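PDB 4PE3: TRAP dicarboxylate transporter-DctP subunit from Rhodobacter sphaeroides, which probably captures a small organic acid, perhaps a dicarboxylate, in the periplasm and hands it to the membrane subunits of a TRAP transporter. Local coordinates for residues V149-L154 with S239-E244; N43-L48 with Q272-T277; N111-W116 with E178-N183; Q145-S150 with E265-F270; F33-S38 with G91-T96. All coordinates share one frame; numbering follows the deposited sequence.

Contact 1 (V149-L154 with S239-E244); sequences VSTPGL and SLPLVE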
# COMPACT_ATOMS: atom_id res chain seq x y z
N VAL A 149 -2.40 8.28 -6.53
CA VAL A 149 -2.07 7.24 -5.58
C VAL A 149 -0.95 7.68 -4.64
O VAL A 149 -0.10 8.52 -4.99
CB VAL A 149 -1.70 5.92 -6.33
CG1 VAL A 149 -0.31 6.01 -6.95
CG2 VAL A 149 -1.80 4.75 -5.41
N SER A 150 -0.95 7.11 -3.44
CA SER A 150 0.17 7.24 -2.53
C SER A 150 0.29 5.93 -1.79
O SER A 150 -0.43 4.99 -2.07
CB SER A 150 -0.10 8.39 -1.58
OG SER A 150 -1.37 8.26 -0.96
N THR A 151 1.22 5.85 -0.84
CA THR A 151 1.35 4.66 -0.02
C THR A 151 1.98 4.97 1.34
O THR A 151 2.84 5.83 1.44
CB THR A 151 2.18 3.59 -0.77
OG1 THR A 151 2.31 2.41 0.03
CG2 THR A 151 3.55 4.13 -1.08
N PRO A 152 1.59 4.22 2.37
CA PRO A 152 2.35 4.29 3.63
C PRO A 152 3.63 3.44 3.60
O PRO A 152 4.34 3.36 4.61
CB PRO A 152 1.37 3.71 4.65
CG PRO A 152 0.55 2.74 3.84
CD PRO A 152 0.38 3.39 2.50
N GLY A 153 3.90 2.78 2.47
CA GLY A 153 5.20 2.15 2.27
C GLY A 153 5.18 0.67 1.96
O GLY A 153 4.26 -0.06 2.35
N LEU A 154 6.18 0.23 1.22
CA LEU A 154 6.44 -1.19 1.05
C LEU A 154 6.95 -1.72 2.38
O LEU A 154 7.93 -1.18 2.94
CB LEU A 154 7.48 -1.40 -0.04
CG LEU A 154 7.99 -2.82 -0.23
CD1 LEU A 154 6.87 -3.79 -0.58
CD2 LEU A 154 9.10 -2.82 -1.28
N SER A 239 3.84 -6.75 0.72
CA SER A 239 2.77 -5.86 1.14
C SER A 239 3.10 -4.40 0.87
O SER A 239 4.06 -3.86 1.43
CB SER A 239 2.46 -6.05 2.61
OG SER A 239 1.38 -5.16 2.94
N LEU A 240 2.31 -3.75 0.02
CA LEU A 240 2.53 -2.37 -0.36
C LEU A 240 1.14 -1.74 -0.53
O LEU A 240 0.59 -1.75 -1.64
CB LEU A 240 3.36 -2.29 -1.64
CG LEU A 240 4.07 -0.97 -1.94
CD1 LEU A 240 5.14 -1.15 -3.04
CD2 LEU A 240 3.08 0.08 -2.33
N PRO A 241 0.55 -1.23 0.55
CA PRO A 241 -0.84 -0.77 0.47
C PRO A 241 -1.04 0.49 -0.38
O PRO A 241 -0.23 1.41 -0.37
CB PRO A 241 -1.21 -0.48 1.92
CG PRO A 241 -0.21 -1.24 2.74
CD PRO A 241 1.03 -1.30 1.94
N LEU A 242 -2.14 0.52 -1.12
CA LEU A 242 -2.52 1.65 -1.96
C LEU A 242 -3.40 2.60 -1.16
O LEU A 242 -4.43 2.19 -0.62
CB LEU A 242 -3.28 1.16 -3.20
CG LEU A 242 -3.54 2.11 -4.35
CD1 LEU A 242 -3.87 1.38 -5.64
CD2 LEU A 242 -4.68 3.02 -4.00
N VAL A 243 -2.96 3.85 -1.07
CA VAL A 243 -3.78 4.92 -0.49
C VAL A 243 -4.23 5.82 -1.63
O VAL A 243 -3.43 6.28 -2.45
CB VAL A 243 -2.99 5.70 0.57
CG1 VAL A 243 -3.61 7.03 0.86
CG2 VAL A 243 -2.91 4.87 1.81
N GLU A 244 -5.54 5.95 -1.77
CA GLU A 244 -6.10 6.77 -2.84
C GLU A 244 -6.36 8.19 -2.37
O GLU A 244 -6.73 8.41 -1.20
CB GLU A 244 -7.42 6.18 -3.35
CG GLU A 244 -8.55 6.15 -2.32
CD GLU A 244 -9.83 5.57 -2.89
OE1 GLU A 244 -10.05 4.34 -2.75
OE2 GLU A 244 -10.64 6.33 -3.48
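The hydroxyl OG1 of T151 works in two directions: it donates to P241 O at 2.8 Å, lying in the plane of that carbonyl, and accepts from G153 N at 2.9 Å, closing an ST turn. It sits just where two antiparallel strands of the five-stranded sheet, 144-150 and 243-248, run out into the paired linkers towards the four-stranded sheet, an arrangement consistent with the two-domain fold and hinge of solute-binding proteins. A valine at T151 would lack the hydroxyl and would probably strand the P241 carbonyl and the G153 N-H, freeing the turn to shift. Within the sheet S150 and V243 form a hydrogen-bonded pair. S150 N reaches V243 O at 2.8 Å in the carbonyl plane, whereas V243 N comes to S150 O at 2.9 Å from 43° above it. Further along the linkers the polar pattern gives way to carbon: L240 reaches across L154 at about a right angle, CD1 lying 3.8 Å from L154 CB, while its other methyl, CD2, lies beside T151 OG1. One residue before S150, V149, whose CG2 is anti to its own backbone N, crosses L242 at about a right angle; packing is tight, V149 CG2 only 3.3 Å from L242 CG.

Contact 2 (N43-L48 with Q272-T277); sequences NPNFEL and QTQIDT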
# COMPACT_ATOMS: atom_id res chain seq x y z
N ASN A 43 -0.16 11.11 13.55
CA ASN A 43 0.40 10.04 12.74
C ASN A 43 1.29 10.62 11.63
O ASN A 43 1.00 11.67 11.06
CB ASN A 43 -0.78 9.20 12.19
CG ASN A 43 -0.39 8.26 11.09
OD1 ASN A 43 -0.06 8.70 10.00
ND2 ASN A 43 -0.49 6.96 11.34
N PRO A 44 2.43 9.97 11.35
CA PRO A 44 3.39 10.59 10.45
C PRO A 44 2.87 10.69 9.02
O PRO A 44 3.27 11.58 8.25
CB PRO A 44 4.62 9.67 10.55
CG PRO A 44 4.08 8.38 11.07
CD PRO A 44 2.93 8.74 11.97
N ASN A 45 1.97 9.79 8.64
CA ASN A 45 1.40 9.84 7.30
C ASN A 45 0.36 10.95 7.21
O ASN A 45 0.26 11.62 6.20
CB ASN A 45 0.87 8.47 6.91
CG ASN A 45 1.99 7.47 6.69
OD1 ASN A 45 2.96 7.76 5.99
ND2 ASN A 45 1.88 6.31 7.31
N PHE A 46 -0.42 11.16 8.27
CA PHE A 46 -1.29 12.32 8.33
C PHE A 46 -0.48 13.58 8.12
O PHE A 46 -0.84 14.46 7.34
CB PHE A 46 -2.02 12.41 9.67
CG PHE A 46 -2.98 13.54 9.71
CD1 PHE A 46 -4.25 13.43 9.14
CD2 PHE A 46 -2.63 14.75 10.30
CE1 PHE A 46 -5.13 14.48 9.15
CE2 PHE A 46 -3.50 15.82 10.32
CZ PHE A 46 -4.77 15.68 9.74
N GLU A 47 0.63 13.71 8.85
CA GLU A 47 1.46 14.90 8.67
C GLU A 47 1.98 15.10 7.25
O GLU A 47 2.01 16.22 6.73
CB GLU A 47 2.63 14.88 9.67
CG GLU A 47 2.20 15.18 11.08
CD GLU A 47 1.61 16.56 11.16
OE1 GLU A 47 2.27 17.52 10.71
OE2 GLU A 47 0.49 16.67 11.63
N LEU A 48 2.37 14.00 6.61
CA LEU A 48 2.83 14.07 5.23
C LEU A 48 1.70 14.50 4.29
O LEU A 48 1.95 15.15 3.27
CB LEU A 48 3.43 12.72 4.79
CG LEU A 48 4.86 12.44 5.29
CD1 LEU A 48 5.24 10.95 5.22
CD2 LEU A 48 5.85 13.26 4.53
N GLN A 272 5.33 11.82 -3.96
CA GLN A 272 6.78 11.69 -4.03
C GLN A 272 7.47 12.05 -2.71
O GLN A 272 8.43 11.42 -2.30
CB GLN A 272 7.32 12.52 -5.19
CG GLN A 272 6.94 11.96 -6.56
CD GLN A 272 7.62 10.62 -6.81
OE1 GLN A 272 8.84 10.53 -6.76
NE2 GLN A 272 6.82 9.57 -7.03
N THR A 273 6.96 13.08 -2.05
CA THR A 273 7.52 13.49 -0.76
C THR A 273 7.33 12.37 0.25
O THR A 273 8.23 12.09 1.06
CB THR A 273 6.85 14.78 -0.25
OG1 THR A 273 7.05 15.82 -1.22
CG2 THR A 273 7.41 15.21 1.11
N GLN A 274 6.16 11.75 0.25
CA GLN A 274 5.87 10.65 1.14
C GLN A 274 6.80 9.46 0.85
O GLN A 274 7.43 8.92 1.75
CB GLN A 274 4.41 10.22 1.04
CG GLN A 274 4.06 9.00 1.88
CD GLN A 274 2.57 8.84 2.07
OE1 GLN A 274 1.82 8.84 1.11
NE2 GLN A 274 2.14 8.67 3.32
N ILE A 275 6.91 9.05 -0.41
CA ILE A 275 7.75 7.91 -0.74
C ILE A 275 9.20 8.19 -0.36
O ILE A 275 9.87 7.31 0.17
CB ILE A 275 7.58 7.52 -2.21
CG1 ILE A 275 6.25 6.76 -2.31
CG2 ILE A 275 8.75 6.68 -2.70
CD1 ILE A 275 5.51 7.07 -3.52
N ASP A 276 9.69 9.39 -0.63
CA ASP A 276 11.09 9.69 -0.34
C ASP A 276 11.32 9.77 1.17
O ASP A 276 12.36 9.32 1.67
CB ASP A 276 11.51 10.99 -1.05
CG ASP A 276 11.52 10.87 -2.57
OD1 ASP A 276 11.45 9.73 -3.08
OD2 ASP A 276 11.61 11.92 -3.24
N THR A 277 10.35 10.28 1.92
CA THR A 277 10.48 10.35 3.37
C THR A 277 10.53 8.94 3.97
O THR A 277 11.36 8.63 4.82
CB THR A 277 9.32 11.16 3.99
OG1 THR A 277 9.40 12.52 3.52
CG2 THR A 277 9.38 11.18 5.50
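L48 fills the join between two helices, 44-59 and 257-291, whose short segments run antiparallel at 143° with axes 10.5 Å apart. That spacing is wide, and packing rests on few side chains. The closer part is the fork of L48: CD1 lies over the aliphatic stem of Q274, 4.0 Å from CG, while CD2 meets T277 tip to tip at 3.8 Å from OG1. T273 borders the same leucine more loosely, its CG2 4.2 Å from L48 CD2. Beside this apolar patch the amides of N45 and Q274 meet with their planes 67° apart. Q274 has CG anti to the backbone N (chi1 176°) and its chain extended beyond, bringing NE2 within 2.9 Å of N45 OD1. The acceptor lies near the plane of the glutamine amide, yet NE2 sits well above the N45 carbonyl plane, a bent bond from buried glutamine to partly exposed asparagine. At the start of helix 44-59, where P44 and E47 are exposed, N43 is the N-cap, OD1 accepting from F46 N and, weakly, from N45 N. On the other helix T277 OG1 donates to T273 O at 2.8 Å, and T277 N reaches that oxygen from the opposite face of its carbonyl plane.

Contact 3 (N111-W116 with E178-N183); sequences NPVGAW and EGLIAN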
# COMPACT_ATOMS: atom_id res chain seq x y z
N ASN A 111 -3.82 -4.04 -2.63
CA ASN A 111 -2.59 -4.70 -2.19
C ASN A 111 -2.49 -6.07 -2.82
O ASN A 111 -2.84 -7.08 -2.19
CB ASN A 111 -2.55 -4.79 -0.66
CG ASN A 111 -1.14 -4.96 -0.12
OD1 ASN A 111 -0.17 -5.09 -0.84
ND2 ASN A 111 -1.03 -4.96 1.21
N PRO A 112 -2.08 -6.11 -4.08
CA PRO A 112 -1.94 -7.40 -4.76
C PRO A 112 -0.65 -8.05 -4.27
O PRO A 112 0.44 -7.74 -4.75
CB PRO A 112 -1.86 -7.02 -6.23
CG PRO A 112 -1.30 -5.62 -6.22
CD PRO A 112 -1.79 -4.97 -4.97
N VAL A 113 -0.82 -8.84 -3.23
CA VAL A 113 0.28 -9.36 -2.44
C VAL A 113 1.33 -9.97 -3.34
O VAL A 113 1.03 -10.83 -4.17
CB VAL A 113 -0.26 -10.39 -1.43
CG1 VAL A 113 0.88 -11.07 -0.70
CG2 VAL A 113 -1.21 -9.73 -0.44
N GLY A 114 2.56 -9.49 -3.23
CA GLY A 114 3.69 -10.03 -3.95
C GLY A 114 4.04 -9.35 -5.26
O GLY A 114 5.06 -9.62 -5.88
N ALA A 115 3.18 -8.45 -5.72
CA ALA A 115 3.42 -7.81 -7.01
C ALA A 115 4.62 -6.87 -7.04
O ALA A 115 5.24 -6.70 -8.09
CB ALA A 115 2.18 -7.04 -7.43
N TRP A 116 4.91 -6.22 -5.92
CA TRP A 116 5.80 -5.05 -5.94
C TRP A 116 7.07 -5.24 -5.10
O TRP A 116 7.05 -5.86 -4.04
CB TRP A 116 5.06 -3.80 -5.42
CG TRP A 116 3.71 -3.58 -6.03
CD1 TRP A 116 2.53 -3.44 -5.35
CD2 TRP A 116 3.39 -3.50 -7.41
NE1 TRP A 116 1.51 -3.29 -6.23
CE2 TRP A 116 2.00 -3.28 -7.50
CE3 TRP A 116 4.14 -3.56 -8.59
CZ2 TRP A 116 1.35 -3.17 -8.71
CZ3 TRP A 116 3.48 -3.42 -9.81
CH2 TRP A 116 2.10 -3.22 -9.85
N GLU A 178 -5.10 -12.30 8.02
CA GLU A 178 -6.17 -13.03 7.36
C GLU A 178 -6.39 -12.55 5.94
O GLU A 178 -6.30 -11.36 5.67
CB GLU A 178 -7.47 -12.70 8.12
CG GLU A 178 -8.38 -13.82 8.39
CD GLU A 178 -9.31 -13.48 9.54
OE1 GLU A 178 -10.41 -12.95 9.31
OE2 GLU A 178 -8.90 -13.71 10.67
N GLY A 179 -6.72 -13.48 5.04
CA GLY A 179 -7.01 -13.12 3.66
C GLY A 179 -5.85 -13.37 2.70
O GLY A 179 -5.13 -14.35 2.81
N LEU A 180 -5.68 -12.47 1.76
CA LEU A 180 -4.76 -12.71 0.66
C LEU A 180 -3.32 -12.87 1.14
O LEU A 180 -2.59 -13.70 0.61
CB LEU A 180 -4.88 -11.60 -0.38
CG LEU A 180 -4.05 -11.77 -1.65
CD1 LEU A 180 -4.41 -13.05 -2.41
CD2 LEU A 180 -4.26 -10.53 -2.52
N ILE A 181 -2.89 -12.13 2.15
CA ILE A 181 -1.52 -12.31 2.65
C ILE A 181 -1.31 -13.74 3.16
O ILE A 181 -0.38 -14.42 2.74
CB ILE A 181 -1.12 -11.28 3.72
CG1 ILE A 181 -1.08 -9.90 3.08
CG2 ILE A 181 0.23 -11.62 4.31
CD1 ILE A 181 -1.00 -8.75 4.09
N ALA A 182 -2.15 -14.20 4.09
CA ALA A 182 -2.03 -15.57 4.57
C ALA A 182 -2.14 -16.58 3.42
O ALA A 182 -1.40 -17.58 3.41
CB ALA A 182 -3.09 -15.86 5.63
N ASN A 183 -3.07 -16.35 2.48
CA ASN A 183 -3.30 -17.31 1.42
C ASN A 183 -2.10 -17.43 0.49
O ASN A 183 -1.78 -18.53 0.05
CB ASN A 183 -4.57 -16.97 0.66
CG ASN A 183 -5.81 -17.17 1.50
OD1 ASN A 183 -5.79 -17.89 2.50
ND2 ASN A 183 -6.91 -16.53 1.11
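V113 presses a single methyl, CG2, into the angle between L180 and I181 at the start of helix 180-187. It does so from a type II beta turn, P112 to A115, in the loop between helices 104-110 and 119-128; the receiving helix links strands 173-175 and 191-193, parallel neighbours in the four-stranded sheet, and so forms the helical part of a beta-alpha-beta crossover. Against L180 the valine lies alongside, the two side chains sliding past each other in opposite directions, with V113 CG2 3.7 Å from L180 CG. Against I181 it crosses at about a right angle, the same CG2 being 3.5 Å from I181 CG1. The valine puts CG1 anti to its backbone N (chi1 173°), which swings CG2 to the amide side, where both partners converge. L180 reaches deeper along the loop: its CG too is anti to the backbone N, and CD2 arrives 3.7 Å from N111 O. No hydrogen bond joins the two segments; the polar groups of the loop find partners in other parts of the chain. N111 OD1 accepts from L240 N, and N111 ND2 is hydrogen-bonded to S239 OG, tying the loop to the 239-244 linker, and V113 O accepts from W316 NE1. The turn itself is closed by A115 N bonding to P112 O at 3.0 Å. G114 makes the bend at a positive phi where any CB would jam against the carbonyl oxygen of V113. Just past the turn A115 lays its CB over the centre of one face of the W116 indole, 3.7 Å above the plane.

Contact 4 (Q145-S150 with E265-F270); sequences QFIGVS and EAQKIF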
# COMPACT_ATOMS: atom_id res chain seq x y z
N GLN A 145 -14.03 10.80 -8.21
CA GLN A 145 -12.95 10.84 -9.17
C GLN A 145 -11.67 10.47 -8.44
O GLN A 145 -11.37 11.05 -7.39
CB GLN A 145 -12.81 12.23 -9.76
CG GLN A 145 -11.74 12.28 -10.81
CD GLN A 145 -12.13 11.53 -12.07
OE1 GLN A 145 -13.29 11.14 -12.26
NE2 GLN A 145 -11.15 11.30 -12.94
N PHE A 146 -10.91 9.51 -8.97
CA PHE A 146 -9.58 9.13 -8.44
C PHE A 146 -8.58 10.14 -8.97
O PHE A 146 -8.45 10.32 -10.17
CB PHE A 146 -9.22 7.71 -8.90
CG PHE A 146 -7.83 7.29 -8.53
CD1 PHE A 146 -7.52 6.96 -7.23
CD2 PHE A 146 -6.83 7.20 -9.49
CE1 PHE A 146 -6.25 6.56 -6.89
CE2 PHE A 146 -5.55 6.78 -9.14
CZ PHE A 146 -5.27 6.48 -7.85
N ILE A 147 -7.93 10.87 -8.07
CA ILE A 147 -6.93 11.87 -8.46
C ILE A 147 -5.54 11.23 -8.60
O ILE A 147 -4.90 11.38 -9.64
CB ILE A 147 -6.86 13.02 -7.45
CG1 ILE A 147 -8.21 13.72 -7.39
CG2 ILE A 147 -5.76 14.02 -7.82
CD1 ILE A 147 -8.39 14.60 -6.17
N GLY A 148 -5.08 10.52 -7.57
CA GLY A 148 -3.80 9.85 -7.66
C GLY A 148 -3.53 8.98 -6.45
O GLY A 148 -4.29 8.94 -5.49
N VAL A 149 -2.40 8.28 -6.53
CA VAL A 149 -2.07 7.24 -5.58
C VAL A 149 -0.95 7.68 -4.64
O VAL A 149 -0.10 8.52 -4.99
CB VAL A 149 -1.70 5.92 -6.33
CG1 VAL A 149 -0.31 6.01 -6.95
CG2 VAL A 149 -1.80 4.75 -5.41
N SER A 150 -0.95 7.11 -3.44
CA SER A 150 0.17 7.24 -2.53
C SER A 150 0.29 5.93 -1.79
O SER A 150 -0.43 4.99 -2.07
CB SER A 150 -0.10 8.39 -1.58
OG SER A 150 -1.37 8.26 -0.96
N GLU A 265 -1.02 17.70 -9.93
CA GLU A 265 0.39 17.99 -9.70
C GLU A 265 0.68 18.00 -8.20
O GLU A 265 1.67 17.41 -7.75
CB GLU A 265 0.76 19.33 -10.33
CG GLU A 265 2.24 19.65 -10.31
CD GLU A 265 2.57 20.97 -10.98
OE1 GLU A 265 3.74 21.41 -10.87
OE2 GLU A 265 1.68 21.58 -11.63
N ALA A 266 -0.17 18.67 -7.42
CA ALA A 266 -0.03 18.72 -5.97
C ALA A 266 -0.02 17.31 -5.38
O ALA A 266 0.76 17.00 -4.48
CB ALA A 266 -1.14 19.56 -5.34
N GLN A 267 -0.92 16.47 -5.88
CA GLN A 267 -1.02 15.09 -5.41
C GLN A 267 0.27 14.34 -5.70
O GLN A 267 0.73 13.57 -4.85
CB GLN A 267 -2.23 14.40 -6.07
CG GLN A 267 -2.63 13.09 -5.38
CD GLN A 267 -1.70 11.94 -5.69
OE1 GLN A 267 -1.15 11.85 -6.79
NE2 GLN A 267 -1.49 11.08 -4.72
N LYS A 268 0.82 14.54 -6.89
CA LYS A 268 2.07 13.88 -7.29
C LYS A 268 3.21 14.33 -6.37
O LYS A 268 4.06 13.53 -5.98
CB LYS A 268 2.41 14.23 -8.74
CG LYS A 268 3.65 13.57 -9.28
CD LYS A 268 3.48 12.06 -9.38
CE LYS A 268 4.71 11.41 -9.95
NZ LYS A 268 4.56 9.94 -9.98
N ILE A 269 3.22 15.60 -6.01
CA ILE A 269 4.24 16.11 -5.11
C ILE A 269 4.10 15.47 -3.72
O ILE A 269 5.09 15.04 -3.13
CB ILE A 269 4.20 17.64 -5.00
CG1 ILE A 269 4.63 18.27 -6.32
CG2 ILE A 269 5.12 18.13 -3.87
CD1 ILE A 269 4.25 19.75 -6.42
N PHE A 270 2.88 15.40 -3.21
CA PHE A 270 2.62 14.71 -1.96
C PHE A 270 3.11 13.26 -2.04
O PHE A 270 3.83 12.77 -1.16
CB PHE A 270 1.13 14.79 -1.59
CG PHE A 270 0.63 13.64 -0.76
CD1 PHE A 270 1.15 13.38 0.50
CD2 PHE A 270 -0.37 12.82 -1.25
CE1 PHE A 270 0.68 12.33 1.24
CE2 PHE A 270 -0.84 11.76 -0.50
CZ PHE A 270 -0.31 11.50 0.74
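The one hydrogen bond between the segments runs from Q267 NE2 to V149 O, 2.9 Å long and nearly straight at the hydrogen. The oxygen lies almost in the plane of the glutamine amide, so the N-H is well aimed, but the nitrogen stands far above the V149 carbonyl plane, 72° out of it and off the lone pairs. Q271 NE2 also donates to V149 O, so two side-chain amides of helix 257-291 grip this strand carbonyl. Q267 gets there by bending: its chain leaves the helix with CG anti to the backbone N, then folds at chi2 (-76°) to bring the amide against the backbone of G148 and V149.

The same amide packs against the main chain: its OE1 is 3.4 Å from G148 CA, and a CB on G148 would collide with it. Here the edge strand 144-150 carries a classic beta bulge, I147 and G148 both facing V245, and the helix covers it in alpha/beta fashion, the short segments only 20° from parallel with axes 8.0 Å apart.

Van der Waals contact completes the join. I147 CG2 rests 4.0 Å from Q267 CB, on the stem of the glutamine, the two side chains running aslant. Further along, S150 meets the F270 ring obliquely, with CB and OG each 3.6 Å from CE2.

Contact 5 (F33-S38 with G91-T96); sequences FRFQSS and GHITDT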
# COMPACT_ATOMS: atom_id res chain seq x y z
N PHE A 33 -12.23 22.65 -0.40
CA PHE A 33 -12.62 21.25 -0.36
C PHE A 33 -12.12 20.56 0.90
O PHE A 33 -10.92 20.54 1.17
CB PHE A 33 -12.01 20.48 -1.54
CG PHE A 33 -12.43 21.00 -2.90
CD1 PHE A 33 -13.75 21.31 -3.20
CD2 PHE A 33 -11.47 21.14 -3.89
CE1 PHE A 33 -14.09 21.75 -4.47
CE2 PHE A 33 -11.82 21.60 -5.15
CZ PHE A 33 -13.11 21.90 -5.43
N ARG A 34 -13.02 19.91 1.61
CA ARG A 34 -12.69 19.19 2.84
C ARG A 34 -12.43 17.71 2.54
O ARG A 34 -13.30 17.02 1.97
CB ARG A 34 -13.85 19.33 3.82
CG ARG A 34 -14.52 20.70 3.76
CD ARG A 34 -15.91 20.66 4.35
NE ARG A 34 -15.86 20.65 5.81
CZ ARG A 34 -16.60 19.87 6.59
NH1 ARG A 34 -17.47 19.00 6.08
NH2 ARG A 34 -16.48 19.97 7.91
N PHE A 35 -11.24 17.25 2.89
CA PHE A 35 -10.82 15.87 2.69
C PHE A 35 -10.63 15.17 4.01
O PHE A 35 -10.01 15.73 4.91
CB PHE A 35 -9.49 15.84 1.97
CG PHE A 35 -9.59 15.92 0.49
CD1 PHE A 35 -10.14 17.02 -0.13
CD2 PHE A 35 -9.09 14.88 -0.29
CE1 PHE A 35 -10.21 17.08 -1.50
CE2 PHE A 35 -9.17 14.95 -1.67
CZ PHE A 35 -9.73 16.05 -2.27
N GLN A 36 -11.16 13.98 4.18
CA GLN A 36 -10.93 13.20 5.37
C GLN A 36 -9.88 12.12 5.13
O GLN A 36 -9.91 11.40 4.13
CB GLN A 36 -12.21 12.56 5.85
CG GLN A 36 -12.02 12.00 7.24
CD GLN A 36 -13.28 11.47 7.85
OE1 GLN A 36 -14.14 12.24 8.29
NE2 GLN A 36 -13.41 10.15 7.86
N SER A 37 -8.92 12.03 6.05
CA SER A 37 -7.84 11.05 6.01
C SER A 37 -8.29 9.77 6.66
O SER A 37 -9.22 9.77 7.46
CB SER A 37 -6.66 11.64 6.78
OG SER A 37 -5.55 10.74 6.75
N SER A 38 -7.60 8.67 6.36
CA SER A 38 -7.74 7.45 7.16
C SER A 38 -6.81 7.43 8.38
O SER A 38 -6.87 6.51 9.19
CB SER A 38 -7.46 6.22 6.27
OG SER A 38 -6.20 6.34 5.69
N GLY A 91 -13.63 14.99 -0.33
CA GLY A 91 -12.72 13.97 -0.79
C GLY A 91 -12.19 13.16 0.37
O GLY A 91 -12.57 13.37 1.53
N HIS A 92 -11.32 12.21 0.04
CA HIS A 92 -10.61 11.44 1.06
C HIS A 92 -9.21 11.07 0.64
O HIS A 92 -8.87 11.10 -0.56
CB HIS A 92 -11.41 10.19 1.51
CG HIS A 92 -11.67 9.17 0.44
ND1 HIS A 92 -12.66 8.23 0.59
CD2 HIS A 92 -11.03 8.87 -0.72
CE1 HIS A 92 -12.66 7.42 -0.46
NE2 HIS A 92 -11.69 7.80 -1.27
N ILE A 93 -8.40 10.76 1.64
CA ILE A 93 -7.09 10.17 1.43
C ILE A 93 -7.15 8.93 2.29
O ILE A 93 -7.09 9.02 3.52
CB ILE A 93 -5.93 11.10 1.87
CG1 ILE A 93 -6.00 12.45 1.15
CG2 ILE A 93 -4.60 10.40 1.60
CD1 ILE A 93 -4.92 13.43 1.54
N THR A 94 -7.33 7.76 1.68
CA THR A 94 -7.69 6.59 2.47
C THR A 94 -7.22 5.26 1.87
O THR A 94 -6.79 5.20 0.73
CB THR A 94 -9.22 6.55 2.69
OG1 THR A 94 -9.52 5.64 3.75
CG2 THR A 94 -9.95 6.14 1.42
N ASP A 95 -7.32 4.23 2.68
CA ASP A 95 -6.86 2.89 2.34
C ASP A 95 -7.94 2.25 1.52
O ASP A 95 -9.02 1.94 2.01
CB ASP A 95 -6.69 2.12 3.66
CG ASP A 95 -6.03 0.78 3.50
OD1 ASP A 95 -6.31 0.06 2.52
OD2 ASP A 95 -5.25 0.42 4.41
N THR A 96 -7.64 2.03 0.24
CA THR A 96 -8.62 1.48 -0.69
C THR A 96 -9.08 0.07 -0.29
O THR A 96 -10.19 -0.35 -0.61
CB THR A 96 -8.04 1.49 -2.13
OG1 THR A 96 -7.73 2.85 -2.47
CG2 THR A 96 -9.00 0.90 -3.16
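F35 tucks CG beside its backbone N (chi1 -85°) and twists its ring (chi2 62°) until one face lies flat against G91. The glycine CA sits 3.7 Å from the ring centroid, only 7° off the normal, a CH-pi contact over the face; a CB on G91 would drive into F35 CE2. The ring's CD2 comes within 4.2 Å of I93 CG1, on the same face of the sheet. With F35 replaced by an alanine, G91 CA would probably lose its CH-pi partner and a gap would open beside I93. Between the strands Q36 N donates to G91 O at 3.1 Å and I93 N to Q36 O at 3.0 Å, with G91 N to R34 O and S38 N to I93 O at either end. On the other face the Q36 amide turns away to the backbone of I74 and V75. The H92 imidazole is held at both nitrogens, by T80 OG1 and E244 OE2, and T94 CG2 lies 3.4 Å above its ring plane. D95 N is buried without a partner. The in-register parallel pairing of strands 32-37 and 91-95, with 65-69 beyond 32-37, gives the 2-1-3 strand order of the alpha/beta domains of periplasmic solute-binding proteins.

Contacts 1, 4 and 5 share the five-stranded sheet, in which strand 243-248 lies between 91-95 and the edge strand 144-150. Contacts 1 and 4 overlap at V149 and S150, while contacts 2 and 4 both use helix 257-291. Contact 1 is central, 2 Å from the chain's centre and 11 to 14 Å, centre to centre, from each of the others. Contact 3 lies on the opposite side from contacts 2, 4 and 5, 23 to 24 Å between centres. Along the chain contacts 1, 3 and 4 nest inside the span of contact 2; contact 3 alternates with contacts 1 and 4, contact 2 with contact 5. The central place of contact 1 and that separation are consistent with two lobes joined there.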